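PDB 6GUO: siderophore enterobactin esterase from Emericella nidulans, which hydrolyses the ester bonds of the bacterial xenosiderophore enterobactin, releasing N-(2,3-dihydroxybenzoyl)-L-serine and allowing its iron to be freed inside the fungal cell. Local coordinates for residues V58-A62 / V97-R102; L63-A67 / L292-I296; F162-Y166 / H284-I288; R221-R227 / E275-D281. All blocks are in the same frame, centred on the assembly; numbering follows the deposited sequence. Where two conformers were deposited one is given.

Contact 1: residues V58-A62 / V97-R102; sequences VDGNA and VFSPRR
In this alpha/beta-hydrolase fold, the turn from strand 52-58 into helix 60-77 packs against the loop that leads to helix 102-106. Asp59 takes a left-handed backbone conformation (52/47), one that aspartate tolerates fairly well, and the chain then enters a weakly bonded helical turn in which Ala62 N bonds Asp59 O at 3.0 Å. Val97 and Phe98 run past it, the CA atoms of Ala62 and Val97 being 4.8 Å apart. A type I turn follows from Ser99 to Arg102; Ser99, with chi1 t, accepts Arg101 N through OG at 3.1 Å, capping the coming helix. With chi1 m, Asp59 directs its carboxylate to Arg102, whose p, t, m, -83° chain bends back to present the guanidinium edge. The result is a bidentate salt bridge, Arg102 NE to Asp59 OD1 2.7 Å and Arg102 NH1 to Asp59 OD2 2.8 Å. Arg102 NH1 also bonds Ser165, so the buried acid orients an arginine beside the probable nucleophile. Small Ala62 lets both neighbours close in, its CB 3.6 Å from Val97 CG2 and, over the ring face, 3.6 Å from Phe98 CE1; both side chains have chi1 m. Asn61 anchors ND2 on Tyr91 O, while one water joins Asn61 OD1 to Val97 O at 2.8 Å each. Another water donates to Asp59 OD1 at 2.9 Å and accepts from Ser99 N at 3.0 Å.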
loop_
_atom_site.group_PDB
_atom_site.type_symbol
_atom_site.label_atom_id
_atom_site.label_comp_id
_atom_site.label_asym_id
_atom_site.label_seq_id
_atom_site.Cartn_x
_atom_site.Cartn_y
_atom_site.Cartn_z
ATOM N N VAL A 58 -1.112 -0.570 -14.925
ATOM C CA VAL A 58 0.104 -0.937 -15.678
ATOM C C VAL A 58 1.261 -1.060 -14.685
ATOM O O VAL A 58 1.136 -0.614 -13.553
ATOM C CB VAL A 58 0.392 0.010 -16.859
ATOM C CG1 VAL A 58 -0.755 -0.066 -17.858
ATOM C CG2 VAL A 58 0.643 1.448 -16.412
ATOM N N ASP A 59 2.366 -1.687 -15.091
ATOM C CA ASP A 59 3.347 -2.267 -14.136
ATOM C C ASP A 59 2.617 -3.172 -13.146
ATOM O O ASP A 59 2.810 -3.085 -11.921
ATOM C CB ASP A 59 4.142 -1.203 -13.367
ATOM C CG ASP A 59 5.052 -0.390 -14.249
ATOM O OD1 ASP A 59 5.746 -0.974 -15.114
ATOM O OD2 ASP A 59 5.111 0.840 -14.054
ATOM N N GLY A 60 1.759 -4.024 -13.690
ATOM C CA GLY A 60 0.820 -4.817 -12.899
ATOM C C GLY A 60 1.417 -5.606 -11.749
ATOM O O GLY A 60 0.838 -5.651 -10.658
ATOM N N ASN A 61 2.588 -6.202 -11.985
ATOM C CA ASN A 61 3.245 -7.043 -10.975
ATOM C C ASN A 61 3.631 -6.263 -9.716
ATOM O O ASN A 61 3.750 -6.854 -8.646
ATOM C CB ASN A 61 4.513 -7.726 -11.507
ATOM C CG ASN A 61 4.319 -8.386 -12.855
ATOM O OD1 ASN A 61 4.403 -7.724 -13.881
ATOM N ND2 ASN A 61 4.095 -9.696 -12.862
ATOM N N ALA A 62 3.862 -4.956 -9.856
ATOM C CA ALA A 62 4.298 -4.097 -8.744
ATOM C C ALA A 62 3.169 -3.455 -7.945
ATOM O O ALA A 62 3.417 -2.945 -6.849
ATOM C CB ALA A 62 5.215 -3.007 -9.278
ATOM N N VAL A 97 9.439 -7.252 -9.431
ATOM C CA VAL A 97 8.077 -6.807 -9.789
ATOM C C VAL A 97 8.040 -5.809 -10.956
ATOM O O VAL A 97 6.958 -5.360 -11.337
ATOM C CB VAL A 97 7.290 -6.259 -8.574
ATOM C CG1 VAL A 97 7.122 -7.344 -7.524
ATOM C CG2 VAL A 97 7.935 -5.010 -7.983
ATOM N N PHE A 98 9.202 -5.458 -11.513
ATOM C CA PHE A 98 9.275 -4.630 -12.719
ATOM C C PHE A 98 9.970 -5.398 -13.830
ATOM O O PHE A 98 10.878 -6.185 -13.564
ATOM C CB PHE A 98 10.030 -3.330 -12.453
ATOM C CG PHE A 98 9.400 -2.474 -11.394
ATOM C CD1 PHE A 98 8.295 -1.684 -11.688
ATOM C CD2 PHE A 98 9.907 -2.461 -10.103
ATOM C CE1 PHE A 98 7.706 -0.899 -10.710
ATOM C CE2 PHE A 98 9.325 -1.675 -9.119
ATOM C CZ PHE A 98 8.224 -0.890 -9.424
ATOM N N SER A 99 9.536 -5.155 -15.066
ATOM C CA SER A 99 10.143 -5.749 -16.255
ATOM C C SER A 99 10.738 -4.663 -17.154
ATOM O O SER A 99 10.110 -3.621 -17.342
ATOM C CB SER A 99 9.088 -6.513 -17.048
ATOM O OG SER A 99 9.583 -6.909 -18.315
ATOM N N PRO A 100 11.920 -4.921 -17.762
ATOM C CA PRO A 100 12.449 -3.991 -18.780
ATOM C C PRO A 100 11.507 -3.748 -19.981
ATOM O O PRO A 100 11.633 -2.726 -20.661
ATOM C CB PRO A 100 13.742 -4.666 -19.259
ATOM C CG PRO A 100 14.070 -5.701 -18.247
ATOM C CD PRO A 100 12.790 -6.098 -17.580
ATOM N N ARG A 101 10.580 -4.676 -20.230
ATOM C CA ARG A 101 9.582 -4.538 -21.305
ATOM C C ARG A 101 8.668 -3.317 -21.165
ATOM O O ARG A 101 8.074 -2.872 -22.145
ATOM C CB ARG A 101 8.719 -5.801 -21.397
ATOM C CG ARG A 101 9.476 -7.004 -21.938
ATOM C CD ARG A 101 8.640 -8.269 -21.902
ATOM N NE ARG A 101 7.383 -8.132 -22.643
ATOM C CZ ARG A 101 6.407 -9.039 -22.655
ATOM N NH1 ARG A 101 5.300 -8.803 -23.351
ATOM N NH2 ARG A 101 6.523 -10.180 -21.978
ATOM N N ARG A 102 8.549 -2.791 -19.946
ATOM C CA ARG A 102 7.717 -1.614 -19.689
ATOM C C ARG A 102 8.081 -0.381 -20.528
ATOM O O ARG A 102 7.198 0.403 -20.863
ATOM C CB ARG A 102 7.746 -1.254 -18.196
ATOM C CG ARG A 102 9.063 -0.659 -17.718
ATOM C CD ARG A 102 9.134 -0.622 -16.201
ATOM N NE ARG A 102 8.131 0.286 -15.642
ATOM C CZ ARG A 102 8.260 1.612 -15.525
ATOM N NH1 ARG A 102 7.266 2.318 -14.991
ATOM N NH2 ARG A 102 9.357 2.249 -15.934
HETATM O O HOH W 1 7.029 -3.525 -15.119
HETATM O O HOH W 2 5.362 -5.107 -13.626
#

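Contact 2: residues L63-A67 / L292-I296; sequences LFLTA and LSGGI
Two helical segments, 63-67 and 292-296, cross at -50° with their axes 10.4 Å apart, running broadly the same way. The first is kinked, N of Leu65 and Thr66 lacking bonds to the preceding turn, though Ala67 N still reaches Leu63 O at 3.0 Å; the second is regular. Nearest CA atoms are those of Ala67 and Leu292, 6.8 Å apart. The main bump is Leu292, whose t, p rotamer pushes CD2 into a hollow made by Leu63, Thr66 and Ala67: it lies 3.5 Å from Leu63 O, 3.9 Å from Leu63 CB, 3.8 Å from Thr66 CB and 3.9 Å from Ala67 N. Alanine suits the floor of this hollow because a larger side chain would fill it. One turn on, Ile296 (m, m) extends CD1 to 4.3 Å from Ala67 CB. The i, i+4 pairs Leu63/Ala67 and Leu292/Ile296 thus face each other, and the angle is consistent with ridges-into-grooves packing. Thr66 turns CG2 inward toward Ser293, while its OG1 bonds Glu69 and Arg73 of the second subunit. Beneath, Leu63 and Leu292 both rest on Phe162 of the central strand 156-164, and Ala67 touches Val86 of strand 83-90, placing the helix pair between sheet and dimer partner.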
loop_
_atom_site.group_PDB
_atom_site.type_symbol
_atom_site.label_atom_id
_atom_site.label_comp_id
_atom_site.label_asym_id
_atom_site.label_seq_id
_atom_site.Cartn_x
_atom_site.Cartn_y
_atom_site.Cartn_z
ATOM N N LEU A 63 1.955 -3.454 -8.496
ATOM C CA LEU A 63 0.821 -2.686 -7.948
ATOM C C LEU A 63 -0.430 -3.478 -7.571
ATOM O O LEU A 63 -1.258 -2.981 -6.799
ATOM C CB LEU A 63 0.409 -1.631 -8.964
ATOM C CG LEU A 63 1.501 -0.702 -9.491
ATOM C CD1 LEU A 63 0.902 0.223 -10.531
ATOM C CD2 LEU A 63 2.133 0.091 -8.362
ATOM N N PHE A 64 -0.570 -4.685 -8.115
ATOM C CA PHE A 64 -1.776 -5.502 -7.974
ATOM C C PHE A 64 -2.206 -5.710 -6.530
ATOM O O PHE A 64 -3.354 -5.459 -6.175
ATOM C CB PHE A 64 -1.535 -6.862 -8.631
ATOM C CG PHE A 64 -2.662 -7.838 -8.462
ATOM C CD1 PHE A 64 -3.896 -7.607 -9.055
ATOM C CD2 PHE A 64 -2.480 -9.006 -7.732
ATOM C CE1 PHE A 64 -4.932 -8.519 -8.920
ATOM C CE2 PHE A 64 -3.510 -9.920 -7.588
ATOM C CZ PHE A 64 -4.739 -9.677 -8.186
ATOM N N LEU A 65 -1.270 -6.167 -5.707
ATOM C CA LEU A 65 -1.577 -6.541 -4.329
ATOM C C LEU A 65 -1.959 -5.328 -3.472
ATOM O O LEU A 65 -2.873 -5.421 -2.651
ATOM C CB LEU A 65 -0.408 -7.311 -3.704
ATOM C CG LEU A 65 0.014 -8.618 -4.390
ATOM C CD1 LEU A 65 1.257 -9.188 -3.721
ATOM C CD2 LEU A 65 -1.106 -9.650 -4.388
ATOM N N THR A 66 -1.290 -4.197 -3.693
ATOM C CA THR A 66 -1.564 -2.958 -2.958
ATOM C C THR A 66 -2.946 -2.438 -3.316
ATOM O O THR A 66 -3.708 -2.065 -2.438
ATOM C CB THR A 66 -0.506 -1.867 -3.258
ATOM O OG1 THR A 66 0.791 -2.340 -2.873
ATOM C CG2 THR A 66 -0.804 -0.559 -2.502
ATOM N N ALA A 67 -3.265 -2.412 -4.609
ATOM C CA ALA A 67 -4.593 -1.977 -5.051
ATOM C C ALA A 67 -5.675 -2.893 -4.474
ATOM O O ALA A 67 -6.684 -2.422 -3.950
ATOM C CB ALA A 67 -4.667 -1.960 -6.566
ATOM N N LEU A 292 -0.926 5.277 -4.962
ATOM C CA LEU A 292 -1.880 4.245 -5.378
ATOM C C LEU A 292 -3.057 4.189 -4.411
ATOM O O LEU A 292 -4.210 4.229 -4.841
ATOM C CB LEU A 292 -1.206 2.882 -5.499
ATOM C CG LEU A 292 -2.087 1.691 -5.900
ATOM C CD1 LEU A 292 -2.952 1.962 -7.130
ATOM C CD2 LEU A 292 -1.187 0.500 -6.147
ATOM N N SER A 293 -2.761 4.131 -3.112
ATOM C CA SER A 293 -3.805 4.163 -2.088
ATOM C C SER A 293 -4.690 5.392 -2.261
ATOM O O SER A 293 -5.916 5.285 -2.260
ATOM C CB SER A 293 -3.200 4.157 -0.680
ATOM O OG SER A 293 -2.526 2.940 -0.418
ATOM N N GLY A 294 -4.060 6.555 -2.420
ATOM C CA GLY A 294 -4.768 7.820 -2.630
ATOM C C GLY A 294 -5.626 7.846 -3.884
ATOM O O GLY A 294 -6.741 8.372 -3.867
ATOM N N GLY A 295 -5.104 7.281 -4.971
ATOM C CA GLY A 295 -5.861 7.140 -6.221
ATOM C C GLY A 295 -7.085 6.251 -6.073
ATOM O O GLY A 295 -8.153 6.570 -6.601
ATOM N N ILE A 296 -6.932 5.150 -5.338
ATOM C CA ILE A 296 -8.043 4.238 -5.047
ATOM C C ILE A 296 -9.129 4.967 -4.244
ATOM O O ILE A 296 -10.311 4.866 -4.574
ATOM C CB ILE A 296 -7.579 2.955 -4.291
ATOM C CG1 ILE A 296 -6.605 2.105 -5.138
ATOM C CG2 ILE A 296 -8.761 2.084 -3.874
ATOM C CD1 ILE A 296 -7.181 1.468 -6.381
#

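Contact 3: residues F162-Y166 / H284-I288; sequences FGHSY and HGSVI
Strand 162-164 ends in a sharp turn at Ser165, whose strained backbone (62/-120) sends the chain straight into helix 166-177. Opposite, 284-287 has helical torsions without regular bonds, and a type I turn from Gly285 to Ile288 (Ile288 N to Gly285 O, 3.2 Å) starts helix 288-301. CA atoms of His164 and Ile288 lie 7.1 Å apart, those of Ser165 and His284 8.1 Å. His164, chi1 t, fills the gap: Ile288 CG1 sits 3.4 Å above its ring centroid in a CH-pi contact, while NE2 lies 2.9 Å from His284 O. The two imidazoles meet obliquely, centroids 4.6 Å apart and planes at 41°. His284, chi1 t, brings NE2 to 3.3 Å from Ser165 CB. In the given conformer Ser165 OG (chi1 p) donates to His164 O at 2.6 Å and stands 4.1 Å from His284 NE2. His284 ND1 is bonded to Glu228. Gly163-His164-Ser165-Tyr166-Gly167 fits the GxSxG nucleophile elbow, and Ser165, His284 and Glu228 are placed as a probable catalytic triad.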
loop_
_atom_site.group_PDB
_atom_site.type_symbol
_atom_site.label_atom_id
_atom_site.label_comp_id
_atom_site.label_asym_id
_atom_site.label_seq_id
_atom_site.Cartn_x
_atom_site.Cartn_y
_atom_site.Cartn_z
ATOM N N PHE A 162 -4.571 3.392 -13.725
ATOM C CA PHE A 162 -3.482 3.893 -12.891
ATOM C C PHE A 162 -2.145 3.456 -13.459
ATOM O O PHE A 162 -1.973 2.302 -13.827
ATOM C CB PHE A 162 -3.604 3.378 -11.457
ATOM C CG PHE A 162 -2.481 3.825 -10.552
ATOM C CD1 PHE A 162 -2.649 4.896 -9.690
ATOM C CD2 PHE A 162 -1.247 3.174 -10.569
ATOM C CE1 PHE A 162 -1.619 5.308 -8.858
ATOM C CE2 PHE A 162 -0.213 3.586 -9.743
ATOM C CZ PHE A 162 -0.402 4.656 -8.889
ATOM N N GLY A 163 -1.199 4.389 -13.481
ATOM C CA GLY A 163 0.196 4.095 -13.774
ATOM C C GLY A 163 1.124 5.046 -13.032
ATOM O O GLY A 163 0.750 6.186 -12.747
ATOM N N HIS A 164 2.321 4.555 -12.710
ATOM C CA HIS A 164 3.375 5.328 -12.056
ATOM C C HIS A 164 4.601 5.432 -12.968
ATOM O O HIS A 164 4.943 4.467 -13.651
ATOM C CB HIS A 164 3.770 4.680 -10.726
ATOM C CG HIS A 164 4.941 5.332 -10.055
ATOM N ND1 HIS A 164 6.238 4.916 -10.254
ATOM C CD2 HIS A 164 5.007 6.359 -9.175
ATOM C CE1 HIS A 164 7.052 5.665 -9.531
ATOM N NE2 HIS A 164 6.330 6.546 -8.868
ATOM N N SER A 165 5.243 6.607 -12.960
ATOM C CA SER A 165 6.452 6.881 -13.754
ATOM C C SER A 165 6.145 6.748 -15.258
ATOM O O SER A 165 5.282 7.478 -15.750
ATOM C CB SER A 165 7.672 6.070 -13.258
ATOM O OG SER A 165 7.568 4.677 -13.473
ATOM N N TYR A 166 6.803 5.848 -15.997
ATOM C CA TYR A 166 6.365 5.594 -17.381
ATOM C C TYR A 166 4.887 5.205 -17.456
ATOM O O TYR A 166 4.213 5.546 -18.428
ATOM C CB TYR A 166 7.218 4.520 -18.069
ATOM C CG TYR A 166 8.567 4.971 -18.594
ATOM C CD1 TYR A 166 8.963 6.317 -18.577
ATOM C CD2 TYR A 166 9.438 4.047 -19.158
ATOM C CE1 TYR A 166 10.191 6.709 -19.073
ATOM C CE2 TYR A 166 10.669 4.435 -19.658
ATOM C CZ TYR A 166 11.037 5.766 -19.616
ATOM O OH TYR A 166 12.253 6.167 -20.102
ATOM N N HIS A 284 10.628 8.953 -5.471
ATOM C CA HIS A 284 10.036 8.297 -6.652
ATOM C C HIS A 284 9.516 6.878 -6.357
ATOM O O HIS A 284 8.474 6.475 -6.880
ATOM C CB HIS A 284 11.060 8.277 -7.792
ATOM C CG HIS A 284 10.492 7.909 -9.127
ATOM N ND1 HIS A 284 9.506 8.644 -9.747
ATOM C CD2 HIS A 284 10.805 6.905 -9.978
ATOM C CE1 HIS A 284 9.224 8.101 -10.918
ATOM N NE2 HIS A 284 10.000 7.043 -11.083
ATOM N N GLY A 285 10.239 6.144 -5.514
ATOM C CA GLY A 285 9.840 4.805 -5.080
ATOM C C GLY A 285 8.850 4.805 -3.929
ATOM O O GLY A 285 7.828 4.124 -3.986
ATOM N N SER A 286 9.148 5.568 -2.875
ATOM C CA SER A 286 8.315 5.561 -1.665
ATOM C C SER A 286 6.918 6.152 -1.888
ATOM O O SER A 286 6.002 5.841 -1.139
ATOM C CB SER A 286 9.013 6.273 -0.498
ATOM O OG SER A 286 9.037 7.682 -0.670
ATOM N N VAL A 287 6.753 6.989 -2.910
ATOM C CA VAL A 287 5.444 7.586 -3.200
ATOM C C VAL A 287 4.431 6.605 -3.822
ATOM O O VAL A 287 3.236 6.889 -3.809
ATOM C CB VAL A 287 5.582 8.850 -4.087
ATOM C CG1 VAL A 287 5.840 8.482 -5.548
ATOM C CG2 VAL A 287 4.359 9.747 -3.959
ATOM N N ILE A 288 4.889 5.463 -4.343
ATOM C CA ILE A 288 4.010 4.540 -5.077
ATOM C C ILE A 288 2.831 4.084 -4.215
ATOM O O ILE A 288 1.672 4.219 -4.621
ATOM C CB ILE A 288 4.781 3.323 -5.646
ATOM C CG1 ILE A 288 5.726 3.790 -6.760
ATOM C CG2 ILE A 288 3.818 2.268 -6.193
ATOM C CD1 ILE A 288 6.691 2.739 -7.266
#

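Contact 4: residues R221-R227 / E275-D281; sequences RLSFGSR and EVKEYLD
This is parallel strand pairing at the outer edge of the central sheet, where strand 273-279 adds on beside strand 219-225. The axes are 4.6 Å apart at 13°, and the register runs from Arg221 opposite Glu275 to Gly225 opposite Tyr279. Bonds alternate as parallel strands require: Leu222 N to Glu275 O 2.8 Å, Lys277 N to Leu222 O 3.0 Å, Phe224 N to Lys277 O 3.1 Å, Tyr279 N to Phe224 O 2.8 Å, Ser226 N to Tyr279 O 2.9 Å. The pair forms the last beta-alpha-beta unit of the alpha/beta-hydrolase fold, joined through helices 239-252 and 254-268. Leu222, Phe224 and Val276 share the face toward helix 254-268; Phe224 (chi1 p) lays its ring over Glu278 CA, 4.2 Å from the centroid, and sets CE2 4.0 Å from Val276 CG2. On the face under helix 288-301, Arg221 extends (t, t, t) across the strands, so its buried charge is met by Glu275, NE to OE2 2.8 Å, and by Tyr279, NH2 to OH 3.0 Å. Beyond the strands, Ser226 OG accepts Asp281 N at 2.8 Å, which suits a short polar side chain, and a water links Arg227 NE to Asp281 OD1 at 2.9 Å each.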
loop_
_atom_site.group_PDB
_atom_site.type_symbol
_atom_site.label_atom_id
_atom_site.label_comp_id
_atom_site.label_asym_id
_atom_site.label_seq_id
_atom_site.Cartn_x
_atom_site.Cartn_y
_atom_site.Cartn_z
ATOM N N ARG A 221 -6.270 12.528 -11.877
ATOM C CA ARG A 221 -5.540 12.810 -10.647
ATOM C C ARG A 221 -4.053 12.698 -10.937
ATOM O O ARG A 221 -3.581 11.636 -11.336
ATOM C CB ARG A 221 -5.917 11.854 -9.516
ATOM C CG ARG A 221 -5.342 12.287 -8.168
ATOM C CD ARG A 221 -5.815 11.395 -7.037
ATOM N NE ARG A 221 -5.560 11.980 -5.712
ATOM C CZ ARG A 221 -4.615 11.598 -4.844
ATOM N NH1 ARG A 221 -4.518 12.229 -3.673
ATOM N NH2 ARG A 221 -3.772 10.603 -5.109
ATOM N N LEU A 222 -3.340 13.809 -10.754
ATOM C CA LEU A 222 -1.883 13.851 -10.844
ATOM C C LEU A 222 -1.305 13.764 -9.449
ATOM O O LEU A 222 -1.903 14.260 -8.498
ATOM C CB LEU A 222 -1.422 15.161 -11.485
ATOM C CG LEU A 222 -1.669 15.251 -12.990
ATOM C CD1 LEU A 222 -1.690 16.698 -13.444
ATOM C CD2 LEU A 222 -0.609 14.459 -13.743
ATOM N N SER A 223 -0.134 13.151 -9.325
ATOM C CA SER A 223 0.561 13.136 -8.041
ATOM C C SER A 223 2.064 13.019 -8.201
ATOM O O SER A 223 2.563 12.603 -9.251
ATOM C CB SER A 223 0.026 12.013 -7.144
ATOM O OG SER A 223 0.395 10.735 -7.638
ATOM N N PHE A 224 2.779 13.406 -7.150
ATOM C CA PHE A 224 4.226 13.262 -7.100
ATOM C C PHE A 224 4.684 13.349 -5.654
ATOM O O PHE A 224 3.957 13.849 -4.796
ATOM C CB PHE A 224 4.927 14.329 -7.965
ATOM C CG PHE A 224 4.637 15.747 -7.553
ATOM C CD1 PHE A 224 5.476 16.418 -6.661
ATOM C CD2 PHE A 224 3.524 16.419 -8.057
ATOM C CE1 PHE A 224 5.212 17.730 -6.283
ATOM C CE2 PHE A 224 3.258 17.730 -7.685
ATOM C CZ PHE A 224 4.097 18.385 -6.797
ATOM N N GLY A 225 5.874 12.830 -5.385
ATOM C CA GLY A 225 6.503 12.988 -4.075
ATOM C C GLY A 225 7.322 14.263 -4.040
ATOM O O GLY A 225 7.983 14.592 -5.023
ATOM N N SER A 226 7.310 14.973 -2.909
ATOM C CA SER A 226 8.018 16.261 -2.805
ATOM C C SER A 226 9.524 16.145 -3.059
ATOM O O SER A 226 10.137 17.073 -3.587
ATOM C CB SER A 226 7.766 16.932 -1.446
ATOM O OG SER A 226 8.455 16.262 -0.401
ATOM N N ARG A 227 10.106 15.003 -2.698
ATOM C CA ARG A 227 11.538 14.774 -2.863
ATOM C C ARG A 227 11.973 14.414 -4.282
ATOM O O ARG A 227 13.171 14.363 -4.545
ATOM C CB ARG A 227 12.017 13.686 -1.909
ATOM C CG ARG A 227 11.852 14.058 -0.453
ATOM C CD ARG A 227 12.400 12.969 0.439
ATOM N NE ARG A 227 12.521 13.412 1.826
ATOM C CZ ARG A 227 12.972 12.654 2.824
ATOM N NH1 ARG A 227 13.356 11.397 2.607
ATOM N NH2 ARG A 227 13.048 13.159 4.051
ATOM N N GLU A 275 -7.326 17.005 -10.133
ATOM C CA GLU A 275 -6.705 17.119 -8.819
ATOM C C GLU A 275 -5.217 16.828 -8.949
ATOM O O GLU A 275 -4.815 15.971 -9.733
ATOM C CB GLU A 275 -7.376 16.137 -7.847
ATOM C CG GLU A 275 -6.728 16.005 -6.472
ATOM C CD GLU A 275 -7.606 15.253 -5.481
ATOM O OE1 GLU A 275 -8.717 15.732 -5.170
ATOM O OE2 GLU A 275 -7.190 14.181 -5.005
ATOM N N VAL A 276 -4.412 17.564 -8.188
ATOM C CA VAL A 276 -2.985 17.291 -8.056
ATOM C C VAL A 276 -2.673 17.161 -6.568
ATOM O O VAL A 276 -3.203 17.923 -5.750
ATOM C CB VAL A 276 -2.094 18.365 -8.741
ATOM C CG1 VAL A 276 -2.265 19.745 -8.117
ATOM C CG2 VAL A 276 -0.626 17.941 -8.718
ATOM N N LYS A 277 -1.824 16.195 -6.228
ATOM C CA LYS A 277 -1.414 15.958 -4.841
ATOM C C LYS A 277 0.101 15.804 -4.771
ATOM O O LYS A 277 0.677 14.952 -5.451
ATOM C CB LYS A 277 -2.107 14.705 -4.288
ATOM C CG LYS A 277 -1.654 14.243 -2.903
ATOM C CD LYS A 277 -1.953 15.258 -1.810
ATOM C CE LYS A 277 -1.270 14.892 -0.495
ATOM N NZ LYS A 277 -2.028 13.901 0.310
ATOM N N GLU A 278 0.732 16.638 -3.950
ATOM C CA GLU A 278 2.138 16.493 -3.607
ATOM C C GLU A 278 2.196 15.700 -2.315
ATOM O O GLU A 278 1.601 16.113 -1.317
ATOM C CB GLU A 278 2.791 17.862 -3.397
ATOM C CG GLU A 278 4.244 17.799 -2.940
ATOM C CD GLU A 278 4.915 19.159 -2.906
ATOM O OE1 GLU A 278 6.154 19.211 -3.036
ATOM O OE2 GLU A 278 4.213 20.178 -2.738
ATOM N N TYR A 279 2.908 14.576 -2.331
ATOM C CA TYR A 279 3.093 13.758 -1.131
ATOM C C TYR A 279 4.386 14.178 -0.441
ATOM O O TYR A 279 5.474 13.918 -0.946
ATOM C CB TYR A 279 3.104 12.265 -1.482
ATOM C CG TYR A 279 1.729 11.732 -1.801
ATOM C CD1 TYR A 279 0.876 11.325 -0.784
ATOM C CD2 TYR A 279 1.268 11.657 -3.117
ATOM C CE1 TYR A 279 -0.391 10.845 -1.056
ATOM C CE2 TYR A 279 -0.005 11.181 -3.401
ATOM C CZ TYR A 279 -0.832 10.778 -2.365
ATOM O OH TYR A 279 -2.090 10.309 -2.615
ATOM N N LEU A 280 4.260 14.839 0.709
ATOM C CA LEU A 280 5.426 15.376 1.412
ATOM C C LEU A 280 6.377 14.276 1.872
ATOM O O LEU A 280 5.942 13.242 2.381
ATOM C CB LEU A 280 5.006 16.219 2.621
ATOM C CG LEU A 280 4.331 17.565 2.373
ATOM C CD1 LEU A 280 4.080 18.247 3.713
ATOM C CD2 LEU A 280 5.163 18.464 1.465
ATOM N N ASP A 281 7.672 14.511 1.658
ATOM C CA ASP A 281 8.763 13.630 2.101
ATOM C C ASP A 281 8.859 12.281 1.384
ATOM O O ASP A 281 9.645 11.424 1.796
ATOM C CB ASP A 281 8.718 13.390 3.626
ATOM C CG ASP A 281 8.479 14.659 4.421
ATOM O OD1 ASP A 281 9.049 15.720 4.078
ATOM O OD2 ASP A 281 7.713 14.587 5.401
HETATM O O HOH W 3 11.490 16.058 2.510
#

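Contacts 1, 2 and 3 are buried, whereas contact 4, at the sheet edge, is partly exposed. Contacts 1 and 2 share helix 60-77, the turn leading into it carrying a salt bridge and waters, the helix just beyond packing through apolar side chains. Contact 3 touches both: Phe162 and Ile288 meet Leu63, and Ser165 OG takes Arg102 NH1 at 2.8 Å, so the charged pair of contact 1 reaches the probable active site. Contact 4 depends on backbone bonds, and Val287 of contact 3 packs on Gly225 and Tyr279 of contact 4. Helix 288-301 connects contacts 2 and 4, Arg221 lying against Gly294. All four touch the second subunit.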